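Local atomic coordinates of Hen1 (Anabaena variabilis, PDB entry 3JWH), a protein that probably transfers a methyl group from S-adenosylmethionine to the 2'-hydroxyl of the 3'-terminal nucleotide of RNA. Residues Gln90-Gly102 against Arg119-Ala131. Sequence-based numbering, arbitrary orientation.
With SAH (S-adenosyl-L-homocysteine), chain C.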
# COMPACT_ATOMS: atom_id res chain seq x y z
N GLN A 90 5.60 -13.04 8.13
CA GLN A 90 6.09 -12.15 9.16
C GLN A 90 7.47 -11.71 8.68
O GLN A 90 8.26 -12.53 8.20
CB GLN A 90 6.21 -12.84 10.53
CG GLN A 90 6.55 -11.88 11.69
CD GLN A 90 8.01 -11.42 11.71
OE1 GLN A 90 8.34 -10.36 12.25
NE2 GLN A 90 8.90 -12.23 11.13
N GLY A 91 7.73 -10.41 8.78
CA GLY A 91 9.02 -9.89 8.35
C GLY A 91 9.04 -8.37 8.37
O GLY A 91 8.00 -7.73 8.25
N ALA A 92 10.23 -7.80 8.52
CA ALA A 92 10.41 -6.36 8.52
C ALA A 92 10.47 -5.88 7.08
O ALA A 92 10.95 -6.59 6.20
CB ALA A 92 11.68 -6.01 9.25
N LEU A 93 10.01 -4.66 6.83
CA LEU A 93 9.98 -4.11 5.48
C LEU A 93 11.31 -3.58 5.01
O LEU A 93 11.51 -3.31 3.83
CB LEU A 93 8.94 -2.99 5.39
CG LEU A 93 7.49 -3.38 5.71
CD1 LEU A 93 6.61 -2.14 5.73
CD2 LEU A 93 7.00 -4.38 4.70
N THR A 94 12.23 -3.43 5.95
CA THR A 94 13.54 -2.89 5.64
C THR A 94 14.55 -3.96 5.23
O THR A 94 15.71 -3.64 4.96
CB THR A 94 14.08 -2.11 6.84
OG1 THR A 94 14.16 -2.98 7.96
CG2 THR A 94 13.14 -0.96 7.17
N TYR A 95 14.13 -5.21 5.19
CA TYR A 95 15.03 -6.29 4.82
C TYR A 95 14.72 -6.86 3.44
O TYR A 95 13.56 -7.09 3.10
CB TYR A 95 14.96 -7.40 5.86
CG TYR A 95 15.81 -8.59 5.51
CD1 TYR A 95 17.20 -8.50 5.50
CD2 TYR A 95 15.22 -9.81 5.17
CE1 TYR A 95 17.99 -9.60 5.17
CE2 TYR A 95 16.00 -10.92 4.83
CZ TYR A 95 17.38 -10.81 4.83
OH TYR A 95 18.14 -11.91 4.51
N GLN A 96 15.76 -7.10 2.66
CA GLN A 96 15.60 -7.64 1.31
C GLN A 96 15.21 -9.10 1.33
O GLN A 96 16.08 -9.98 1.31
CB GLN A 96 16.89 -7.49 0.52
CG GLN A 96 17.52 -6.13 0.62
CD GLN A 96 18.57 -5.93 -0.45
OE1 GLN A 96 19.31 -6.86 -0.79
NE2 GLN A 96 18.64 -4.71 -0.99
N ASP A 97 13.91 -9.35 1.35
CA ASP A 97 13.36 -10.70 1.38
C ASP A 97 13.11 -11.18 -0.03
O ASP A 97 12.40 -10.53 -0.80
CB ASP A 97 12.05 -10.69 2.17
CG ASP A 97 11.62 -12.07 2.60
OD1 ASP A 97 11.67 -12.99 1.76
OD2 ASP A 97 11.21 -12.23 3.77
N LYS A 98 13.67 -12.34 -0.38
CA LYS A 98 13.51 -12.90 -1.71
C LYS A 98 12.05 -13.22 -2.03
O LYS A 98 11.70 -13.41 -3.18
CB LYS A 98 14.38 -14.15 -1.87
CG LYS A 98 15.85 -13.93 -1.50
CD LYS A 98 16.52 -12.81 -2.31
CE LYS A 98 16.78 -13.22 -3.76
NZ LYS A 98 17.47 -12.15 -4.54
N ARG A 99 11.22 -13.29 -1.00
CA ARG A 99 9.79 -13.57 -1.20
C ARG A 99 9.01 -12.33 -1.67
O ARG A 99 7.81 -12.42 -1.94
CB ARG A 99 9.17 -14.10 0.10
CG ARG A 99 9.61 -15.49 0.49
CD ARG A 99 9.14 -15.84 1.89
NE ARG A 99 9.75 -14.97 2.90
CZ ARG A 99 9.54 -15.08 4.21
NH1 ARG A 99 8.73 -16.02 4.69
NH2 ARG A 99 10.13 -14.23 5.05
N PHE A 100 9.69 -11.19 -1.77
CA PHE A 100 9.08 -9.94 -2.22
C PHE A 100 9.16 -9.79 -3.75
O PHE A 100 8.68 -8.81 -4.30
CB PHE A 100 9.77 -8.74 -1.60
CG PHE A 100 9.61 -8.61 -0.10
CD1 PHE A 100 8.81 -9.49 0.62
CD2 PHE A 100 10.27 -7.59 0.58
CE1 PHE A 100 8.68 -9.36 2.01
CE2 PHE A 100 10.15 -7.45 1.96
CZ PHE A 100 9.35 -8.33 2.68
N HIS A 101 9.78 -10.75 -4.44
CA HIS A 101 9.94 -10.69 -5.90
C HIS A 101 8.79 -11.26 -6.71
O HIS A 101 7.98 -12.05 -6.23
CB HIS A 101 11.19 -11.47 -6.35
CG HIS A 101 12.49 -10.85 -5.94
ND1 HIS A 101 12.84 -9.56 -6.27
CD2 HIS A 101 13.56 -11.38 -5.29
CE1 HIS A 101 14.06 -9.31 -5.83
NE2 HIS A 101 14.53 -10.40 -5.24
N GLY A 102 8.76 -10.85 -7.98
CA GLY A 102 7.78 -11.36 -8.91
C GLY A 102 6.34 -10.92 -8.89
O GLY A 102 5.54 -11.51 -9.61
N ARG A 119 14.81 3.85 8.85
CA ARG A 119 14.00 2.75 8.33
C ARG A 119 13.33 3.09 7.00
O ARG A 119 13.08 2.21 6.17
CB ARG A 119 12.92 2.34 9.32
CG ARG A 119 13.39 1.48 10.47
CD ARG A 119 12.22 0.95 11.29
NE ARG A 119 12.69 0.18 12.43
CZ ARG A 119 11.91 -0.27 13.41
NH1 ARG A 119 10.60 -0.03 13.40
NH2 ARG A 119 12.44 -0.95 14.41
N LEU A 120 13.04 4.37 6.79
CA LEU A 120 12.39 4.80 5.56
C LEU A 120 13.32 4.59 4.36
O LEU A 120 12.93 3.98 3.36
CB LEU A 120 11.98 6.28 5.67
CG LEU A 120 11.22 6.92 4.50
CD1 LEU A 120 9.93 6.13 4.23
CD2 LEU A 120 10.90 8.37 4.84
N GLY A 121 14.54 5.09 4.47
CA GLY A 121 15.50 4.94 3.39
C GLY A 121 15.73 3.48 3.01
O GLY A 121 15.79 3.15 1.82
N ALA A 122 15.84 2.60 4.01
CA ALA A 122 16.06 1.19 3.73
C ALA A 122 14.83 0.58 3.05
O ALA A 122 14.95 -0.22 2.13
CB ALA A 122 16.39 0.43 5.02
N PHE A 123 13.65 0.96 3.52
CA PHE A 123 12.43 0.45 2.94
C PHE A 123 12.32 0.87 1.47
O PHE A 123 11.88 0.10 0.63
CB PHE A 123 11.22 0.96 3.72
CG PHE A 123 9.91 0.63 3.10
CD1 PHE A 123 9.57 -0.69 2.81
CD2 PHE A 123 9.01 1.64 2.78
CE1 PHE A 123 8.36 -1.00 2.21
CE2 PHE A 123 7.79 1.33 2.17
CZ PHE A 123 7.46 0.01 1.89
N GLU A 124 12.75 2.10 1.18
CA GLU A 124 12.70 2.62 -0.18
C GLU A 124 13.50 1.77 -1.15
O GLU A 124 13.05 1.50 -2.25
CB GLU A 124 13.21 4.07 -0.23
CG GLU A 124 12.22 5.11 0.28
CD GLU A 124 12.86 6.47 0.56
OE1 GLU A 124 14.03 6.67 0.15
OE2 GLU A 124 12.20 7.33 1.17
N ARG A 125 14.70 1.34 -0.74
CA ARG A 125 15.53 0.50 -1.59
C ARG A 125 14.90 -0.87 -1.72
O ARG A 125 14.76 -1.40 -2.82
CB ARG A 125 16.94 0.38 -1.03
CG ARG A 125 17.81 1.60 -1.32
CD ARG A 125 19.24 1.33 -0.94
NE ARG A 125 19.36 1.04 0.49
CZ ARG A 125 19.22 1.96 1.44
NH1 ARG A 125 18.96 3.22 1.12
NH2 ARG A 125 19.33 1.60 2.72
N VAL A 126 14.52 -1.45 -0.59
CA VAL A 126 13.88 -2.75 -0.60
C VAL A 126 12.73 -2.76 -1.61
O VAL A 126 12.58 -3.69 -2.41
CB VAL A 126 13.32 -3.10 0.78
CG1 VAL A 126 12.55 -4.42 0.72
CG2 VAL A 126 14.45 -3.17 1.79
N LEU A 127 11.93 -1.70 -1.59
CA LEU A 127 10.77 -1.60 -2.46
C LEU A 127 11.02 -1.16 -3.91
O LEU A 127 10.59 -1.82 -4.86
CB LEU A 127 9.74 -0.68 -1.80
CG LEU A 127 8.53 -0.21 -2.62
CD1 LEU A 127 7.60 -1.37 -2.93
CD2 LEU A 127 7.80 0.85 -1.80
N PHE A 128 11.71 -0.04 -4.09
CA PHE A 128 11.93 0.47 -5.44
C PHE A 128 13.17 -0.01 -6.17
O PHE A 128 13.35 0.29 -7.35
CB PHE A 128 11.90 2.00 -5.41
CG PHE A 128 10.57 2.58 -4.99
CD1 PHE A 128 9.46 2.49 -5.84
CD2 PHE A 128 10.42 3.20 -3.75
CE1 PHE A 128 8.23 3.03 -5.46
CE2 PHE A 128 9.20 3.73 -3.36
CZ PHE A 128 8.10 3.65 -4.22
N GLU A 129 14.02 -0.77 -5.49
CA GLU A 129 15.27 -1.27 -6.08
C GLU A 129 15.29 -2.80 -6.06
O GLU A 129 15.38 -3.44 -7.12
CB GLU A 129 16.46 -0.70 -5.30
CG GLU A 129 17.82 -0.82 -5.96
CD GLU A 129 18.91 -0.15 -5.13
OE1 GLU A 129 18.94 1.10 -5.09
OE2 GLU A 129 19.71 -0.86 -4.49
N PHE A 130 15.19 -3.37 -4.87
CA PHE A 130 15.19 -4.82 -4.70
C PHE A 130 13.98 -5.50 -5.36
O PHE A 130 14.12 -6.19 -6.38
CB PHE A 130 15.23 -5.16 -3.20
CG PHE A 130 15.39 -6.62 -2.92
CD1 PHE A 130 16.57 -7.28 -3.27
CD2 PHE A 130 14.37 -7.34 -2.32
CE1 PHE A 130 16.73 -8.65 -3.03
CE2 PHE A 130 14.52 -8.71 -2.08
CZ PHE A 130 15.70 -9.37 -2.44
N ALA A 131 12.78 -5.33 -4.79
CA ALA A 131 11.58 -5.96 -5.36
C ALA A 131 11.32 -5.40 -6.75
O ALA A 131 11.18 -6.14 -7.73
CB ALA A 131 10.38 -5.71 -4.45
N SAH C . -2.20 -1.17 6.03
CA SAH C . -3.07 -1.54 7.16
CB SAH C . -2.74 -0.65 8.36
CG SAH C . -1.27 -0.79 8.73
SD SAH C . -0.74 0.28 10.12
C SAH C . -4.54 -1.32 6.77
O SAH C . -5.04 -0.21 7.08
OXT SAH C . -5.12 -2.25 6.18
C5' SAH C . 1.06 0.09 9.90
C4' SAH C . 1.45 -1.37 9.70
O4' SAH C . 2.82 -1.44 9.27
C3' SAH C . 1.35 -2.14 11.02
O3' SAH C . 0.90 -3.47 10.78
C2' SAH C . 2.81 -2.14 11.47
O2' SAH C . 3.03 -3.27 12.32
C1' SAH C . 3.47 -2.39 10.12
N9 SAH C . 4.92 -2.09 10.15
C8 SAH C . 5.49 -1.01 10.67
N7 SAH C . 6.80 -1.06 10.49
C5 SAH C . 7.08 -2.19 9.84
C6 SAH C . 8.25 -2.78 9.39
N6 SAH C . 9.43 -2.18 9.59
N1 SAH C . 8.18 -3.96 8.76
C2 SAH C . 7.02 -4.56 8.57
N3 SAH C . 5.89 -4.03 8.99
C4 SAH C . 5.88 -2.85 9.63
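The loop from L93 to H101 packs against helix 117-131 through van der Waals contacts of side chains, ring faces and edges, and loop carbonyl oxygens, with no hydrogen bond crossing between them. In this Rossmann-type methyltransferase domain the loop joins strand 86-90, at one border of the sheet, to strand 105-109; G91, A92 and L93, just after strand 86-90, belong to the S-adenosylhomocysteine pocket. There L93 N donates to N1 of the bound ligand (2.8 Å), while L93 CB rests on F123 CD1 at 3.5 Å; the same residue thus touches both adenine and helix. L93 O lies at the edge of the F123 ring, near its plane. T94 CG2 lies 3.3 Å from R119 O, and T94 CB faces A122 CB. One turn along the helix, V126 inserts under the A92-Y95 type I turn: CG1, anti to its backbone N (chi1 175°), faces L93 O and the edge of the F100 ring, and CG2 lies 3.4 Å from T94 O.

F130 carries the largest share of the buried surface. Q96 CB sits over one face, 3.5 Å from the ring centroid and only 3° off the normal, which fits a CH-pi contact, and the Q96 amide is stacked nearly flat on the same ring. H101 covers the opposite face, its ring inclined at 45° and NE2 3.2 Å from F130 CZ. K98 CD and D97 O meet the rim near the ring plane. An alanine in place of F130 would probably open a gap between Q96 and H101, leaving both free to turn. Next to F130 in the helix, A131 CB lies 3.5 Å from F100 O.

Within the loop, R99 grips D97 side-on through NE and NH2, and D97 OD1 also accepts R99 N, closing an Asx turn. That turn is held by its own hydrogen bonds and salt bridge, whereas the fit to the helix depends on side-chain shape, ring faces and edges, and carbonyl oxygens.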